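Local coordinates for protein hypoxanthine phosphoribosyltransferase (Leishmania donovani, PDB 7CMJ) that converts hypoxanthine and guanine to their nucleotides in purine salvage, transferring the 5-phosphoribosyl group from phosphoribosylpyrophosphate onto the base, at residues 103-112 / 133-144. Residues are numbered along the deposited sequence; the frame is centred on the assembly and turned at random.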
loop_
_atom_site.group_PDB
_atom_site.type_symbol
_atom_site.label_atom_id
_atom_site.label_comp_id
_atom_site.label_asym_id
_atom_site.label_seq_id
_atom_site.Cartn_x
_atom_site.Cartn_y
_atom_site.Cartn_z
ATOM N N SER A 103 -4.720 -0.612 21.912
ATOM C CA SER A 103 -3.569 -0.944 21.079
ATOM C C SER A 103 -3.138 0.168 20.137
ATOM O O SER A 103 -1.973 0.195 19.724
ATOM C CB SER A 103 -3.857 -2.204 20.246
ATOM O OG SER A 103 -4.561 -1.913 19.036
ATOM N N GLY A 104 -4.041 1.067 19.764
ATOM C CA GLY A 104 -3.648 2.154 18.894
ATOM C C GLY A 104 -3.187 1.725 17.527
ATOM O O GLY A 104 -2.473 2.481 16.853
ATOM N N GLN A 105 -3.571 0.526 17.088
ATOM C CA GLN A 105 -3.081 0.047 15.806
ATOM C C GLN A 105 -3.654 0.890 14.675
ATOM O O GLN A 105 -4.739 1.474 14.780
ATOM C CB GLN A 105 -3.413 -1.429 15.604
ATOM C CG GLN A 105 -4.896 -1.748 15.659
ATOM C CD GLN A 105 -5.154 -3.236 15.702
ATOM O OE1 GLN A 105 -5.365 -3.877 14.679
ATOM N NE2 GLN A 105 -5.098 -3.796 16.887
ATOM N N VAL A 106 -2.874 0.986 13.604
ATOM C CA VAL A 106 -3.266 1.685 12.395
ATOM C C VAL A 106 -2.893 0.819 11.208
ATOM O O VAL A 106 -1.961 0.002 11.264
ATOM C CB VAL A 106 -2.597 3.073 12.279
ATOM C CG1 VAL A 106 -3.262 4.043 13.221
ATOM C CG2 VAL A 106 -1.107 2.964 12.586
ATOM N N ARG A 107 -3.627 1.013 10.118
ATOM C CA ARG A 107 -3.377 0.261 8.900
ATOM C C ARG A 107 -2.224 0.910 8.144
ATOM O O ARG A 107 -2.355 2.018 7.619
ATOM C CB ARG A 107 -4.649 0.188 8.062
ATOM C CG ARG A 107 -4.483 -0.556 6.763
ATOM C CD ARG A 107 -5.746 -0.489 5.944
ATOM N NE ARG A 107 -5.864 -1.626 5.030
ATOM C CZ ARG A 107 -6.959 -1.912 4.338
ATOM N NH1 ARG A 107 -8.026 -1.134 4.460
ATOM N NH2 ARG A 107 -6.990 -2.965 3.525
ATOM N N MET A 108 -1.095 0.212 8.095
ATOM C CA MET A 108 0.020 0.631 7.261
ATOM C C MET A 108 -0.397 0.657 5.797
ATOM O O MET A 108 -0.777 -0.375 5.235
ATOM C CB MET A 108 1.196 -0.315 7.453
ATOM C CG MET A 108 2.527 0.384 7.321
ATOM S SD MET A 108 2.693 1.879 8.358
ATOM C CE MET A 108 2.331 1.313 10.044
ATOM N N LEU A 109 -0.323 1.839 5.181
ATOM C CA LEU A 109 -0.491 1.972 3.739
ATOM C C LEU A 109 0.830 2.096 3.008
ATOM O O LEU A 109 0.891 1.821 1.799
ATOM C CB LEU A 109 -1.362 3.187 3.391
ATOM C CG LEU A 109 -2.653 3.354 4.180
ATOM C CD1 LEU A 109 -3.435 4.534 3.636
ATOM C CD2 LEU A 109 -3.486 2.081 4.131
ATOM N N LEU A 110 1.886 2.499 3.708
ATOM C CA LEU A 110 3.205 2.589 3.093
ATOM C C LEU A 110 4.214 2.232 4.162
ATOM O O LEU A 110 4.300 2.914 5.190
ATOM C CB LEU A 110 3.488 3.974 2.525
ATOM C CG LEU A 110 4.874 4.120 1.885
ATOM C CD1 LEU A 110 4.915 3.275 0.625
ATOM C CD2 LEU A 110 5.174 5.590 1.557
ATOM N N ASP A 111 4.960 1.172 3.899
ATOM C CA ASP A 111 6.048 0.704 4.739
ATOM C C ASP A 111 7.376 1.175 4.141
ATOM O O ASP A 111 7.443 1.644 2.998
ATOM C CB ASP A 111 5.983 -0.821 4.847
ATOM C CG ASP A 111 6.786 -1.373 5.999
ATOM O OD1 ASP A 111 6.860 -2.618 6.094
ATOM O OD2 ASP A 111 7.335 -0.587 6.805
ATOM N N VAL A 112 8.445 1.056 4.927
ATOM C CA VAL A 112 9.737 1.590 4.495
ATOM C C VAL A 112 10.269 0.808 3.288
ATOM O O VAL A 112 10.014 -0.394 3.132
ATOM C CB VAL A 112 10.743 1.576 5.663
ATOM C CG1 VAL A 112 10.319 2.563 6.723
ATOM C CG2 VAL A 112 10.828 0.193 6.268
ATOM N N THR A 133 -1.168 5.218 19.664
ATOM C CA THR A 133 -0.792 4.991 18.277
ATOM C C THR A 133 0.701 5.190 18.084
ATOM O O THR A 133 1.320 4.483 17.280
ATOM C CB THR A 133 -1.569 5.896 17.333
ATOM O OG1 THR A 133 -1.352 7.247 17.729
ATOM C CG2 THR A 133 -3.050 5.591 17.398
ATOM N N LEU A 134 1.299 6.135 18.810
ATOM C CA LEU A 134 2.749 6.263 18.756
ATOM C C LEU A 134 3.400 4.983 19.255
ATOM O O LEU A 134 4.332 4.464 18.626
ATOM C CB LEU A 134 3.220 7.464 19.571
ATOM C CG LEU A 134 4.729 7.775 19.579
ATOM C CD1 LEU A 134 5.387 7.641 18.195
ATOM C CD2 LEU A 134 4.993 9.144 20.196
ATOM N N GLN A 135 2.897 4.440 20.370
ATOM C CA GLN A 135 3.385 3.152 20.853
ATOM C C GLN A 135 3.258 2.069 19.786
ATOM O O GLN A 135 4.173 1.255 19.616
ATOM C CB GLN A 135 2.637 2.738 22.115
ATOM C CG GLN A 135 3.166 3.394 23.347
ATOM C CD GLN A 135 2.668 2.739 24.593
ATOM O OE1 GLN A 135 1.881 3.319 25.333
ATOM N NE2 GLN A 135 3.109 1.510 24.833
ATOM N N TYR A 136 2.139 2.041 19.051
ATOM C CA TYR A 136 1.975 1.024 18.015
ATOM C C TYR A 136 3.014 1.190 16.912
ATOM O O TYR A 136 3.658 0.218 16.496
ATOM C CB TYR A 136 0.564 1.063 17.421
ATOM C CG TYR A 136 0.465 0.185 16.194
ATOM C CD1 TYR A 136 0.499 0.736 14.905
ATOM C CD2 TYR A 136 0.390 -1.212 16.325
ATOM C CE1 TYR A 136 0.441 -0.075 13.794
ATOM C CE2 TYR A 136 0.326 -2.038 15.210
ATOM C CZ TYR A 136 0.354 -1.466 13.951
ATOM O OH TYR A 136 0.293 -2.278 12.845
ATOM N N LEU A 137 3.165 2.414 16.405
ATOM C CA LEU A 137 4.197 2.689 15.415
ATOM C C LEU A 137 5.560 2.175 15.872
ATOM O O LEU A 137 6.356 1.675 15.065
ATOM C CB LEU A 137 4.245 4.189 15.144
ATOM C CG LEU A 137 3.320 4.783 14.068
ATOM C CD1 LEU A 137 1.991 4.121 14.067
ATOM C CD2 LEU A 137 3.147 6.305 14.260
ATOM N N MET A 138 5.842 2.281 17.168
ATOM C CA MET A 138 7.146 1.859 17.665
ATOM C C MET A 138 7.236 0.342 17.697
ATOM O O MET A 138 8.214 -0.244 17.223
ATOM C CB MET A 138 7.399 2.455 19.047
ATOM C CG MET A 138 7.734 3.944 19.025
ATOM S SD MET A 138 7.743 4.726 20.673
ATOM C CE MET A 138 9.263 4.067 21.373
ATOM N N ARG A 139 6.218 -0.308 18.253
ATOM C CA ARG A 139 6.138 -1.757 18.186
ATOM C C ARG A 139 6.303 -2.238 16.746
ATOM O O ARG A 139 7.095 -3.149 16.468
ATOM C CB ARG A 139 4.809 -2.219 18.779
ATOM C CG ARG A 139 4.896 -2.671 20.218
ATOM C CD ARG A 139 3.857 -1.973 21.085
ATOM N NE ARG A 139 2.506 -2.136 20.552
ATOM C CZ ARG A 139 1.465 -1.400 20.927
ATOM N NH1 ARG A 139 0.272 -1.614 20.390
ATOM N NH2 ARG A 139 1.620 -0.453 21.844
ATOM N N PHE A 140 5.566 -1.615 15.815
ATOM C CA PHE A 140 5.773 -1.861 14.393
ATOM C C PHE A 140 7.252 -1.781 14.036
ATOM O O PHE A 140 7.823 -2.722 13.469
ATOM C CB PHE A 140 4.966 -0.853 13.569
ATOM C CG PHE A 140 5.119 -1.015 12.089
ATOM C CD1 PHE A 140 4.625 -2.142 11.440
ATOM C CD2 PHE A 140 5.732 -0.037 11.332
ATOM C CE1 PHE A 140 4.750 -2.285 10.056
ATOM C CE2 PHE A 140 5.863 -0.178 9.937
ATOM C CZ PHE A 140 5.382 -1.300 9.310
ATOM N N MET A 141 7.894 -0.652 14.384
ATOM C CA MET A 141 9.281 -0.445 13.994
ATOM C C MET A 141 10.205 -1.390 14.737
ATOM O O MET A 141 11.193 -1.872 14.174
ATOM C CB MET A 141 9.694 1.003 14.244
ATOM C CG MET A 141 8.962 2.040 13.396
ATOM S SD MET A 141 9.093 1.729 11.630
ATOM C CE MET A 141 10.849 1.405 11.456
ATOM N N LEU A 142 9.910 -1.662 16.007
ATOM C CA LEU A 142 10.783 -2.528 16.783
ATOM C C LEU A 142 10.783 -3.950 16.256
ATOM O O LEU A 142 11.736 -4.692 16.515
ATOM C CB LEU A 142 10.363 -2.515 18.251
ATOM C CG LEU A 142 10.983 -1.372 19.053
ATOM C CD1 LEU A 142 10.497 -1.438 20.477
ATOM C CD2 LEU A 142 12.496 -1.431 19.001
ATOM N N ALA A 143 9.736 -4.343 15.521
ATOM C CA ALA A 143 9.709 -5.669 14.912
ATOM C C ALA A 143 10.701 -5.777 13.768
ATOM O O ALA A 143 11.103 -6.887 13.412
ATOM C CB ALA A 143 8.300 -6.007 14.421
ATOM N N LYS A 144 11.116 -4.653 13.194
ATOM C CA LYS A 144 12.175 -4.686 12.200
ATOM C C LYS A 144 13.570 -4.726 12.830
ATOM O O LYS A 144 14.560 -4.523 12.115
ATOM C CB LYS A 144 12.024 -3.492 11.252
ATOM C CG LYS A 144 10.640 -3.371 10.640
ATOM C CD LYS A 144 10.361 -1.971 10.079
ATOM C CE LYS A 144 9.050 -1.947 9.264
ATOM N NZ LYS A 144 9.139 -2.911 8.121
#
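Y136 lies along the backbone of 104-106, and its atoms trace that backbone in order. CB sits against the carbonyl oxygens of S103 and G104. With CG anti to the backbone N (chi1 170°), the ring runs out from the helix, and the CA of Q105 lies over the centre of one face, a CH-pi contact 3.6 Å from the ring centroid. From this same side of the ring plane V106 CG2 meets CD1 at 3.6 Å and V106 N nears CE1, while Q105 CB packs against CD2 and CE2. The hydroxyl ends near V106 O, its polar partner being K144 of the second subunit. V106 CG2 also reaches L137 CD1, so this methyl fills the angle between two helix side chains.

One turn on, the face of F140 is met by a side chain instead: the bent chain of M108 lays CE over it, 3.9 Å from the centroid, while SD stands obliquely in a Met-aromatic contact. At the ring edge, CZ faces D111 OD2. That carboxylate takes K144 NZ in a salt bridge, 3.1 Å to OD1 on its syn lone pair, and OD1 also accepts M108 N of the second subunit. At the S103 end of the contact R139 NH1 donates to S103 O (3.0 Å), a bent bond (137°) in the carbonyl plane.

T133, near the start of helix 131-142 and probably part of the GMP-binding site, begins the contact, its CG2 against G104 O. The helix thus packs against loop 103-106, M108 of strand 107-110 (outermost in the sheet within this chain) and D111 just after it, with M141 turned to strands 120-125 and 148-153 and the second subunit bordering 103-112.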